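Long-range contacts in streptomycin 3''-adenylyltransferase (Enterococcus faecalis, PDB 6SXJ), which transfers an adenylyl group from ATP to the 9-hydroxyl of spectinomycin, releasing diphosphate and making bacteria resistant to that antibiotic but not to streptomycin: residues A[29-34]-A[139-144]; A[47-52]-A[85-90]; A[187-192]-A[246-251]. All coordinates share one frame; numbering follows the deposited sequence.

Contact 1: residues A[29-34]-A[139-144]; sequences GTYMFG and RKNKRI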
loop_
_atom_site.group_PDB
_atom_site.type_symbol
_atom_site.label_atom_id
_atom_site.label_comp_id
_atom_site.label_asym_id
_atom_site.label_seq_id
_atom_site.Cartn_x
_atom_site.Cartn_y
_atom_site.Cartn_z
ATOM N N GLY A 29 -6.548 -15.343 9.313
ATOM C CA GLY A 29 -5.924 -14.324 10.129
ATOM C C GLY A 29 -6.220 -12.940 9.593
ATOM O O GLY A 29 -6.405 -12.751 8.389
ATOM N N THR A 30 -6.241 -11.978 10.508
ATOM C CA THR A 30 -6.394 -10.567 10.170
ATOM C C THR A 30 -5.204 -9.823 10.755
ATOM O O THR A 30 -5.003 -9.829 11.973
ATOM C CB THR A 30 -7.708 -9.998 10.711
ATOM O OG1 THR A 30 -8.783 -10.901 10.428
ATOM C CG2 THR A 30 -8.004 -8.666 10.057
ATOM N N TYR A 31 -4.413 -9.192 9.890
ATOM C CA TYR A 31 -3.218 -8.483 10.319
ATOM C C TYR A 31 -3.263 -7.051 9.812
ATOM O O TYR A 31 -3.803 -6.773 8.741
ATOM C CB TYR A 31 -1.940 -9.181 9.815
ATOM C CG TYR A 31 -1.949 -10.670 10.063
ATOM C CD1 TYR A 31 -2.569 -11.531 9.175
ATOM C CD2 TYR A 31 -1.371 -11.211 11.206
ATOM C CE1 TYR A 31 -2.605 -12.887 9.405
ATOM C CE2 TYR A 31 -1.398 -12.575 11.440
ATOM C CZ TYR A 31 -2.017 -13.406 10.539
ATOM O OH TYR A 31 -2.054 -14.765 10.765
ATOM N N MET A 32 -2.688 -6.145 10.594
ATOM C CA MET A 32 -2.439 -4.782 10.159
ATOM C C MET A 32 -0.938 -4.586 9.985
ATOM O O MET A 32 -0.127 -5.212 10.672
ATOM C CB MET A 32 -3.010 -3.774 11.147
ATOM C CG MET A 32 -4.447 -4.035 11.535
ATOM S SD MET A 32 -5.284 -2.539 12.158
ATOM C CE MET A 32 -4.330 -2.034 13.487
ATOM N N PHE A 33 -0.570 -3.740 9.033
ATOM C CA PHE A 33 0.833 -3.489 8.732
ATOM C C PHE A 33 0.979 -2.058 8.230
ATOM O O PHE A 33 0.008 -1.298 8.163
ATOM C CB PHE A 33 1.355 -4.494 7.701
ATOM C CG PHE A 33 0.726 -4.346 6.340
ATOM C CD1 PHE A 33 -0.525 -4.881 6.081
ATOM C CD2 PHE A 33 1.385 -3.678 5.325
ATOM C CE1 PHE A 33 -1.109 -4.754 4.840
ATOM C CE2 PHE A 33 0.804 -3.546 4.062
ATOM C CZ PHE A 33 -0.443 -4.087 3.821
ATOM N N GLY A 34 2.207 -1.684 7.902
ATOM C CA GLY A 34 2.448 -0.402 7.279
ATOM C C GLY A 34 2.808 0.691 8.265
ATOM O O GLY A 34 3.154 0.456 9.428
ATOM N N ARG A 139 7.776 -8.737 8.019
ATOM C CA ARG A 139 8.810 -8.293 8.946
ATOM C C ARG A 139 8.229 -7.581 10.159
ATOM O O ARG A 139 8.796 -7.677 11.254
ATOM C CB ARG A 139 9.801 -7.370 8.236
ATOM C CG ARG A 139 10.735 -8.088 7.265
ATOM C CD ARG A 139 11.425 -7.112 6.317
ATOM N NE ARG A 139 12.358 -6.225 7.012
ATOM C CZ ARG A 139 12.188 -4.913 7.155
ATOM N NH1 ARG A 139 11.115 -4.317 6.652
ATOM N NH2 ARG A 139 13.095 -4.192 7.804
ATOM N N LYS A 140 7.130 -6.849 9.995
ATOM C CA LYS A 140 6.473 -6.222 11.137
ATOM C C LYS A 140 4.987 -6.096 10.854
ATOM O O LYS A 140 4.585 -5.428 9.895
ATOM C CB LYS A 140 7.073 -4.850 11.450
ATOM C CG LYS A 140 6.394 -4.146 12.625
ATOM C CD LYS A 140 7.389 -3.444 13.535
ATOM C CE LYS A 140 6.784 -3.171 14.912
ATOM N NZ LYS A 140 6.727 -4.394 15.771
ATOM N N ASN A 141 4.182 -6.728 11.704
ATOM C CA ASN A 141 2.737 -6.686 11.588
ATOM C C ASN A 141 2.130 -6.762 12.980
ATOM O O ASN A 141 2.810 -7.083 13.961
ATOM C CB ASN A 141 2.221 -7.837 10.722
ATOM C CG ASN A 141 2.450 -9.192 11.367
ATOM O OD1 ASN A 141 1.695 -9.606 12.239
ATOM N ND2 ASN A 141 3.498 -9.883 10.947
ATOM N N LYS A 142 0.828 -6.491 13.056
ATOM C CA LYS A 142 0.050 -6.692 14.274
ATOM C C LYS A 142 -1.072 -7.673 13.971
ATOM O O LYS A 142 -1.942 -7.387 13.141
ATOM C CB LYS A 142 -0.519 -5.373 14.798
ATOM C CG LYS A 142 -1.462 -5.523 15.992
ATOM C CD LYS A 142 -1.317 -4.351 16.964
ATOM C CE LYS A 142 -2.373 -4.379 18.067
ATOM N NZ LYS A 142 -2.314 -5.634 18.873
ATOM N N ARG A 143 -1.042 -8.832 14.630
ATOM C CA ARG A 143 -2.119 -9.807 14.504
ATOM C C ARG A 143 -3.300 -9.360 15.359
ATOM O O ARG A 143 -3.159 -9.175 16.574
ATOM C CB ARG A 143 -1.647 -11.196 14.929
ATOM C CG ARG A 143 -2.762 -12.252 14.967
ATOM C CD ARG A 143 -2.216 -13.600 15.380
ATOM N NE ARG A 143 -1.480 -13.465 16.626
ATOM C CZ ARG A 143 -2.060 -13.398 17.819
ATOM N NH1 ARG A 143 -3.384 -13.487 17.919
ATOM N NH2 ARG A 143 -1.320 -13.245 18.904
ATOM N N ILE A 144 -4.459 -9.175 14.727
ATOM C CA ILE A 144 -5.681 -8.811 15.430
ATOM C C ILE A 144 -6.733 -9.902 15.363
ATOM O O ILE A 144 -7.811 -9.748 15.951
ATOM C CB ILE A 144 -6.258 -7.482 14.909
ATOM C CG1 ILE A 144 -6.819 -7.628 13.498
ATOM C CG2 ILE A 144 -5.188 -6.400 14.914
ATOM C CD1 ILE A 144 -7.188 -6.293 12.857
HETATM O O HOH W 1 4.594 -3.540 8.186
#
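Ile144 holds CG1 in the crowded position between its backbone N and carbonyl carbon: chi1 70° puts CG1 close to Thr30 O, and an anti chi2 carries CD1 on to Thr30 CG2 and Met32 CG. The chi1 of Met32 sets its CG beside the backbone N (-50°), where Ile144 CD1 meets it at 3.8 Å, the two side chains crossing at about a right angle. Thr30 suits this patch because its methyl CG2 meets Ile144 CD1. On the other face, Arg143 lays its aliphatic CB and CG against the CD2–CE2 side of the Tyr31 ring, CB lying 3.7 Å from CD2, while its guanidinium leads away to Gly146 O and Asp149, both weak partners. Asn141 runs beside the same ring with its amide plane 84° from it; its ND2 is tied back to Ala137 O, and Tyr31 OH bonds to Tyr148 O.

Between these faces the strands run antiparallel. Met32 N to Lys142 O and Lys142 N to Met32 O form a reciprocal pair, each 2.9 Å, and Ile144 N donates to Thr30 O. Beyond the paired residues a water accepts from Gly34 N and lies near Lys140 O. Strand 142-144 is thereby added as an outermost strand of the nucleotidyltransferase sheet. Backbone bonds fix the register, carbon contacts back them up, Ile144 with Met32 and Thr30, Arg143 with Tyr31, and Lys142 can carry its charge outward from this edge.

Contact 2: residues A[47-52]-A[85-90]; sequences LDFLVV and IELTII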
loop_
_atom_site.group_PDB
_atom_site.type_symbol
_atom_site.label_atom_id
_atom_site.label_comp_id
_atom_site.label_asym_id
_atom_site.label_seq_id
_atom_site.Cartn_x
_atom_site.Cartn_y
_atom_site.Cartn_z
ATOM N N LEU A 47 -5.081 2.911 7.580
ATOM C CA LEU A 47 -5.266 1.599 8.185
ATOM C C LEU A 47 -5.093 0.539 7.099
ATOM O O LEU A 47 -5.968 0.375 6.242
ATOM C CB LEU A 47 -6.648 1.496 8.822
ATOM C CG LEU A 47 -6.987 2.399 10.014
ATOM C CD1 LEU A 47 -8.445 2.198 10.382
ATOM C CD2 LEU A 47 -6.067 2.065 11.171
ATOM N N ASP A 48 -3.986 -0.201 7.160
ATOM C CA ASP A 48 -3.619 -1.188 6.152
ATOM C C ASP A 48 -3.825 -2.583 6.723
ATOM O O ASP A 48 -3.192 -2.948 7.720
ATOM C CB ASP A 48 -2.164 -1.012 5.716
ATOM C CG ASP A 48 -1.899 0.336 5.066
ATOM O OD1 ASP A 48 -2.402 0.559 3.946
ATOM O OD2 ASP A 48 -1.173 1.165 5.667
ATOM N N PHE A 49 -4.676 -3.374 6.072
ATOM C CA PHE A 49 -5.008 -4.709 6.542
ATOM C C PHE A 49 -4.561 -5.753 5.530
ATOM O O PHE A 49 -4.831 -5.619 4.329
ATOM C CB PHE A 49 -6.512 -4.852 6.783
ATOM C CG PHE A 49 -7.044 -3.966 7.857
ATOM C CD1 PHE A 49 -7.537 -2.707 7.560
ATOM C CD2 PHE A 49 -7.087 -4.403 9.165
ATOM C CE1 PHE A 49 -8.056 -1.907 8.537
ATOM C CE2 PHE A 49 -7.586 -3.599 10.150
ATOM C CZ PHE A 49 -8.069 -2.343 9.843
ATOM N N LEU A 50 -3.905 -6.801 6.024
ATOM C CA LEU A 50 -3.658 -8.019 5.265
ATOM C C LEU A 50 -4.495 -9.135 5.871
ATOM O O LEU A 50 -4.438 -9.371 7.087
ATOM C CB LEU A 50 -2.179 -8.403 5.277
ATOM C CG LEU A 50 -1.790 -9.585 4.389
ATOM C CD1 LEU A 50 -1.888 -9.198 2.936
ATOM C CD2 LEU A 50 -0.387 -10.033 4.723
ATOM N N VAL A 51 -5.287 -9.797 5.032
ATOM C CA VAL A 51 -6.199 -10.851 5.460
ATOM C C VAL A 51 -5.855 -12.123 4.701
ATOM O O VAL A 51 -5.616 -12.091 3.487
ATOM C CB VAL A 51 -7.669 -10.451 5.222
ATOM C CG1 VAL A 51 -8.606 -11.597 5.590
ATOM C CG2 VAL A 51 -8.017 -9.199 6.000
ATOM N N VAL A 52 -5.831 -13.243 5.411
ATOM C CA VAL A 52 -5.475 -14.532 4.835
ATOM C C VAL A 52 -6.657 -15.476 4.989
ATOM O O VAL A 52 -7.241 -15.579 6.074
ATOM C CB VAL A 52 -4.219 -15.127 5.493
ATOM C CG1 VAL A 52 -3.861 -16.456 4.836
ATOM C CG2 VAL A 52 -3.060 -14.151 5.394
ATOM N N ILE A 85 -9.061 3.105 4.635
ATOM C CA ILE A 85 -8.878 1.670 4.819
ATOM C C ILE A 85 -8.387 1.066 3.504
ATOM O O ILE A 85 -8.999 1.262 2.452
ATOM C CB ILE A 85 -10.180 0.995 5.273
ATOM C CG1 ILE A 85 -10.551 1.449 6.699
ATOM C CG2 ILE A 85 -10.033 -0.518 5.249
ATOM C CD1 ILE A 85 -11.903 1.007 7.095
ATOM N N GLU A 86 -7.289 0.321 3.576
ATOM C CA GLU A 86 -6.789 -0.494 2.483
ATOM C C GLU A 86 -6.730 -1.921 2.998
ATOM O O GLU A 86 -6.159 -2.169 4.065
ATOM C CB GLU A 86 -5.414 -0.006 2.042
ATOM C CG GLU A 86 -5.106 -0.170 0.578
ATOM C CD GLU A 86 -3.847 0.582 0.213
ATOM O OE1 GLU A 86 -3.876 1.835 0.213
ATOM O OE2 GLU A 86 -2.819 -0.076 -0.033
ATOM N N LEU A 87 -7.346 -2.845 2.270
ATOM C CA LEU A 87 -7.428 -4.228 2.716
ATOM C C LEU A 87 -7.180 -5.170 1.552
ATOM O O LEU A 87 -7.888 -5.103 0.545
ATOM C CB LEU A 87 -8.798 -4.532 3.332
ATOM C CG LEU A 87 -8.960 -5.914 3.970
ATOM C CD1 LEU A 87 -9.738 -5.797 5.295
ATOM C CD2 LEU A 87 -9.675 -6.849 3.041
ATOM N N THR A 88 -6.219 -6.079 1.725
ATOM C CA THR A 88 -5.862 -7.089 0.740
ATOM C C THR A 88 -6.124 -8.475 1.312
ATOM O O THR A 88 -5.853 -8.732 2.490
ATOM C CB THR A 88 -4.384 -6.987 0.345
ATOM O OG1 THR A 88 -4.123 -5.694 -0.206
ATOM C CG2 THR A 88 -4.030 -8.060 -0.667
ATOM N N ILE A 89 -6.625 -9.370 0.468
ATOM C CA ILE A 89 -6.902 -10.751 0.840
ATOM C C ILE A 89 -6.031 -11.657 -0.017
ATOM O O ILE A 89 -6.019 -11.534 -1.249
ATOM C CB ILE A 89 -8.393 -11.100 0.658
ATOM C CG1 ILE A 89 -9.267 -10.115 1.437
ATOM C CG2 ILE A 89 -8.655 -12.534 1.089
ATOM C CD1 ILE A 89 -10.746 -10.406 1.367
ATOM N N ILE A 90 -5.309 -12.563 0.634
ATOM C CA ILE A 90 -4.561 -13.605 -0.051
ATOM C C ILE A 90 -5.045 -14.962 0.437
ATOM O O ILE A 90 -5.520 -15.110 1.571
ATOM C CB ILE A 90 -3.039 -13.469 0.166
ATOM C CG1 ILE A 90 -2.723 -13.345 1.661
ATOM C CG2 ILE A 90 -2.495 -12.274 -0.604
ATOM C CD1 ILE A 90 -1.254 -13.466 1.977
HETATM O O HOH W 2 -3.631 -3.905 2.170
#
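Leu87 supplies the main bump on one face of this parallel strand pair: its CD1 fits the hollow between Phe49 CB, at 3.7 Å, and Val51 CG2, at 3.9 Å. CG of Leu87 stands anti to its backbone N (chi1 -174°), and its branched end suits a site with two neighbours to fill. Ile85 CG2 comes obliquely to the Phe49 ring and meets CD1 at 4.0 Å, while Glu86 O lies at the ring's edge, near its plane. Farther along, Val51 CB packs on Ile89 CG1. This face is covered by helix 8-23, with Leu47 on Ile12, Val51 on Leu19 and Ile85 on Val15.

On the opposite face Ile90 CG1 rests against both Val51 O and the Val52 methyl CG2, the latter 3.8 Å away. Beta-branched residues put such bulk close to the backbone. Leu134 of helix 130-139 covers Leu50 and Ile90 there.

The strands belong to a beta-alpha-beta unit, strand 47-53, helix 59-69 and strand 85-91, and five backbone bonds join them, from Glu86 N to Leu47 O through to Ile90 N to Val51 O. A water bridges Phe49 O and Thr88 OG1 at 3.0 Å each. At the polar end Asp48 OD1 lies 4.1 Å from Glu86 OE2, the carboxylate planes 77° apart, consistent with the acidic site of nucleotidyltransferases, where such carboxylates commonly bind the nucleotide's metal.

Contact 3: residues A[187-192]-A[246-251]; sequences TLCRMI and NYLNNR
Leu188 and Leu248 meet where two nearly parallel helices of the C-terminal helical domain pack, their axes 9.7 Å apart and inclined by 19°. Leu188 CD1 reaches Leu248 CB at 3.9 Å, the two side chains crossing at a slant. The leucine of helix 241-253 is the central bump: its CD1 lies 4.0 Å from Cys189 SG and its CD2 lies 3.9 Å from Ile192 CD1. The small, weakly polar cysteine suits this site by bringing SG up to both Leu248 methyls. Of segment 187-192, Ile192 buries the most surface here. Its CD1 approaches the backbone carbonyl Leu248 O at 3.5 Å and also Arg251 CD, and its CG2 touches the arginine's NH1.

Around these groups lies a second shell. Leu173 of helix 159-173 touches Leu188, and Val210 of helix 203-212 lies against Cys189, so the leucine and cysteine have further helices beside them. Ile245 and Leu252, on the same helix as Leu248, extend the apolar surface met by Leu188. Arginine suits the margin because it can cross Ile192 at about a right angle, CD and NH1 touching it, while a bend at chi3 turns NE to Tyr247. That tyrosine, one turn earlier, is itself steadied by a ring stack with His218 and a bond to Ser214 OG. Arg251 NE donates to Tyr247 OH at 3.2 Å, with the hydroxyl oxygen close to the guanidinium plane.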
loop_
_atom_site.group_PDB
_atom_site.type_symbol
_atom_site.label_atom_id
_atom_site.label_comp_id
_atom_site.label_asym_id
_atom_site.label_seq_id
_atom_site.Cartn_x
_atom_site.Cartn_y
_atom_site.Cartn_z
ATOM N N THR A 187 7.176 8.100 -3.820
ATOM C CA THR A 187 7.297 6.659 -4.008
ATOM C C THR A 187 8.715 6.293 -4.429
ATOM O O THR A 187 9.351 5.418 -3.827
ATOM C CB THR A 187 6.283 6.177 -5.048
ATOM O OG1 THR A 187 5.003 6.770 -4.791
ATOM C CG2 THR A 187 6.158 4.654 -5.003
ATOM N N LEU A 188 9.235 6.967 -5.459
ATOM C CA LEU A 188 10.608 6.718 -5.884
ATOM C C LEU A 188 11.590 6.977 -4.749
ATOM O O LEU A 188 12.562 6.234 -4.577
ATOM C CB LEU A 188 10.948 7.592 -7.089
ATOM C CG LEU A 188 10.351 7.206 -8.444
ATOM C CD1 LEU A 188 10.561 8.343 -9.428
ATOM C CD2 LEU A 188 10.950 5.935 -8.969
ATOM N N CYS A 189 11.361 8.037 -3.970
ATOM C CA CYS A 189 12.215 8.290 -2.810
ATOM C C CYS A 189 12.131 7.138 -1.816
ATOM O O CYS A 189 13.157 6.626 -1.349
ATOM C CB CYS A 189 11.818 9.606 -2.145
ATOM S SG CYS A 189 12.246 11.075 -3.093
ATOM N N ARG A 190 10.910 6.723 -1.470
ATOM C CA ARG A 190 10.734 5.502 -0.691
ATOM C C ARG A 190 11.435 4.330 -1.374
ATOM O O ARG A 190 12.185 3.583 -0.738
ATOM C CB ARG A 190 9.240 5.210 -0.508
ATOM C CG ARG A 190 8.929 4.123 0.517
ATOM C CD ARG A 190 7.464 3.697 0.478
ATOM N NE ARG A 190 7.100 2.993 -0.755
ATOM C CZ ARG A 190 7.477 1.753 -1.063
ATOM N NH1 ARG A 190 8.245 1.055 -0.235
ATOM N NH2 ARG A 190 7.084 1.210 -2.210
ATOM N N MET A 191 11.206 4.182 -2.685
ATOM C CA MET A 191 11.786 3.066 -3.437
ATOM C C MET A 191 13.294 3.007 -3.279
ATOM O O MET A 191 13.879 1.917 -3.189
ATOM C CB MET A 191 11.455 3.213 -4.917
ATOM C CG MET A 191 10.063 2.807 -5.328
ATOM S SD MET A 191 10.003 2.722 -7.113
ATOM C CE MET A 191 8.467 1.862 -7.403
ATOM N N ILE A 192 13.956 4.164 -3.250
ATOM C CA ILE A 192 15.411 4.209 -3.217
ATOM C C ILE A 192 15.926 3.757 -1.856
ATOM O O ILE A 192 16.844 2.936 -1.754
ATOM C CB ILE A 192 15.908 5.622 -3.577
ATOM C CG1 ILE A 192 15.789 5.847 -5.089
ATOM C CG2 ILE A 192 17.340 5.808 -3.108
ATOM C CD1 ILE A 192 15.847 7.297 -5.491
ATOM N N ASN A 246 13.425 11.671 -13.617
ATOM C CA ASN A 246 14.589 11.100 -14.286
ATOM C C ASN A 246 15.737 10.918 -13.302
ATOM O O ASN A 246 16.351 9.848 -13.236
ATOM C CB ASN A 246 15.012 11.996 -15.452
ATOM C CG ASN A 246 14.017 11.969 -16.596
ATOM O OD1 ASN A 246 13.174 11.072 -16.678
ATOM N ND2 ASN A 246 14.105 12.959 -17.486
ATOM N N TYR A 247 16.022 11.954 -12.511
ATOM C CA TYR A 247 17.093 11.860 -11.525
ATOM C C TYR A 247 16.853 10.706 -10.558
ATOM O O TYR A 247 17.739 9.872 -10.328
ATOM C CB TYR A 247 17.211 13.173 -10.753
ATOM C CG TYR A 247 18.010 13.022 -9.478
ATOM C CD1 TYR A 247 19.391 12.888 -9.527
ATOM C CD2 TYR A 247 17.388 12.988 -8.230
ATOM C CE1 TYR A 247 20.136 12.735 -8.381
ATOM C CE2 TYR A 247 18.132 12.840 -7.070
ATOM C CZ TYR A 247 19.509 12.713 -7.155
ATOM O OH TYR A 247 20.275 12.561 -6.020
ATOM N N LEU A 248 15.660 10.656 -9.959
ATOM C CA LEU A 248 15.366 9.608 -8.987
ATOM C C LEU A 248 15.413 8.230 -9.630
ATOM O O LEU A 248 15.885 7.265 -9.016
ATOM C CB LEU A 248 13.995 9.856 -8.360
ATOM C CG LEU A 248 13.906 11.131 -7.519
ATOM C CD1 LEU A 248 12.490 11.402 -7.059
ATOM C CD2 LEU A 248 14.858 10.992 -6.344
ATOM N N ASN A 249 14.911 8.116 -10.861
ATOM C CA ASN A 249 14.913 6.824 -11.539
ATOM C C ASN A 249 16.337 6.349 -11.802
ATOM O O ASN A 249 16.690 5.202 -11.502
ATOM C CB ASN A 249 14.122 6.926 -12.844
ATOM C CG ASN A 249 13.871 5.573 -13.478
ATOM O OD1 ASN A 249 13.446 4.631 -12.812
ATOM N ND2 ASN A 249 14.138 5.469 -14.771
ATOM N N ASN A 250 17.174 7.216 -12.373
ATOM C CA ASN A 250 18.557 6.831 -12.630
ATOM C C ASN A 250 19.279 6.501 -11.328
ATOM O O ASN A 250 19.941 5.464 -11.221
ATOM C CB ASN A 250 19.269 7.940 -13.402
ATOM C CG ASN A 250 18.850 7.989 -14.871
ATOM O OD1 ASN A 250 18.458 9.041 -15.383
ATOM N ND2 ASN A 250 18.925 6.846 -15.551
ATOM N N ARG A 251 19.149 7.367 -10.319
ATOM C CA ARG A 251 19.685 7.048 -8.996
ATOM C C ARG A 251 19.236 5.665 -8.541
ATOM O O ARG A 251 20.031 4.887 -8.001
ATOM C CB ARG A 251 19.239 8.116 -7.997
ATOM C CG ARG A 251 19.926 8.102 -6.644
ATOM C CD ARG A 251 19.138 8.987 -5.684
ATOM N NE ARG A 251 19.959 9.651 -4.679
ATOM C CZ ARG A 251 20.579 9.021 -3.687
ATOM N NH1 ARG A 251 20.487 7.702 -3.578
ATOM N NH2 ARG A 251 21.297 9.709 -2.810
#

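Contacts 1 and 2 belong to one mixed sheet. Strands 27-33 and 47-53 are neighbours in it, and Tyr31 O with Leu50 N and Phe33 N with Asp48 O are probable hydrogen bonds joining the two contacts. Contact 2 lies inside the sheet and is buried, whereas contact 1 is its partly exposed edge, with lysine and arginine among its residues. In sequence contact 2 is nested in the loop that contact 1 closes. Contact 3 stands apart in the helical C-terminal region, across the chain's centre and about 26 Å from contact 2 between centres. Backbone hydrogen bonding joins both sheet contacts; the helices of contact 3 meet through side chains, mostly apolar.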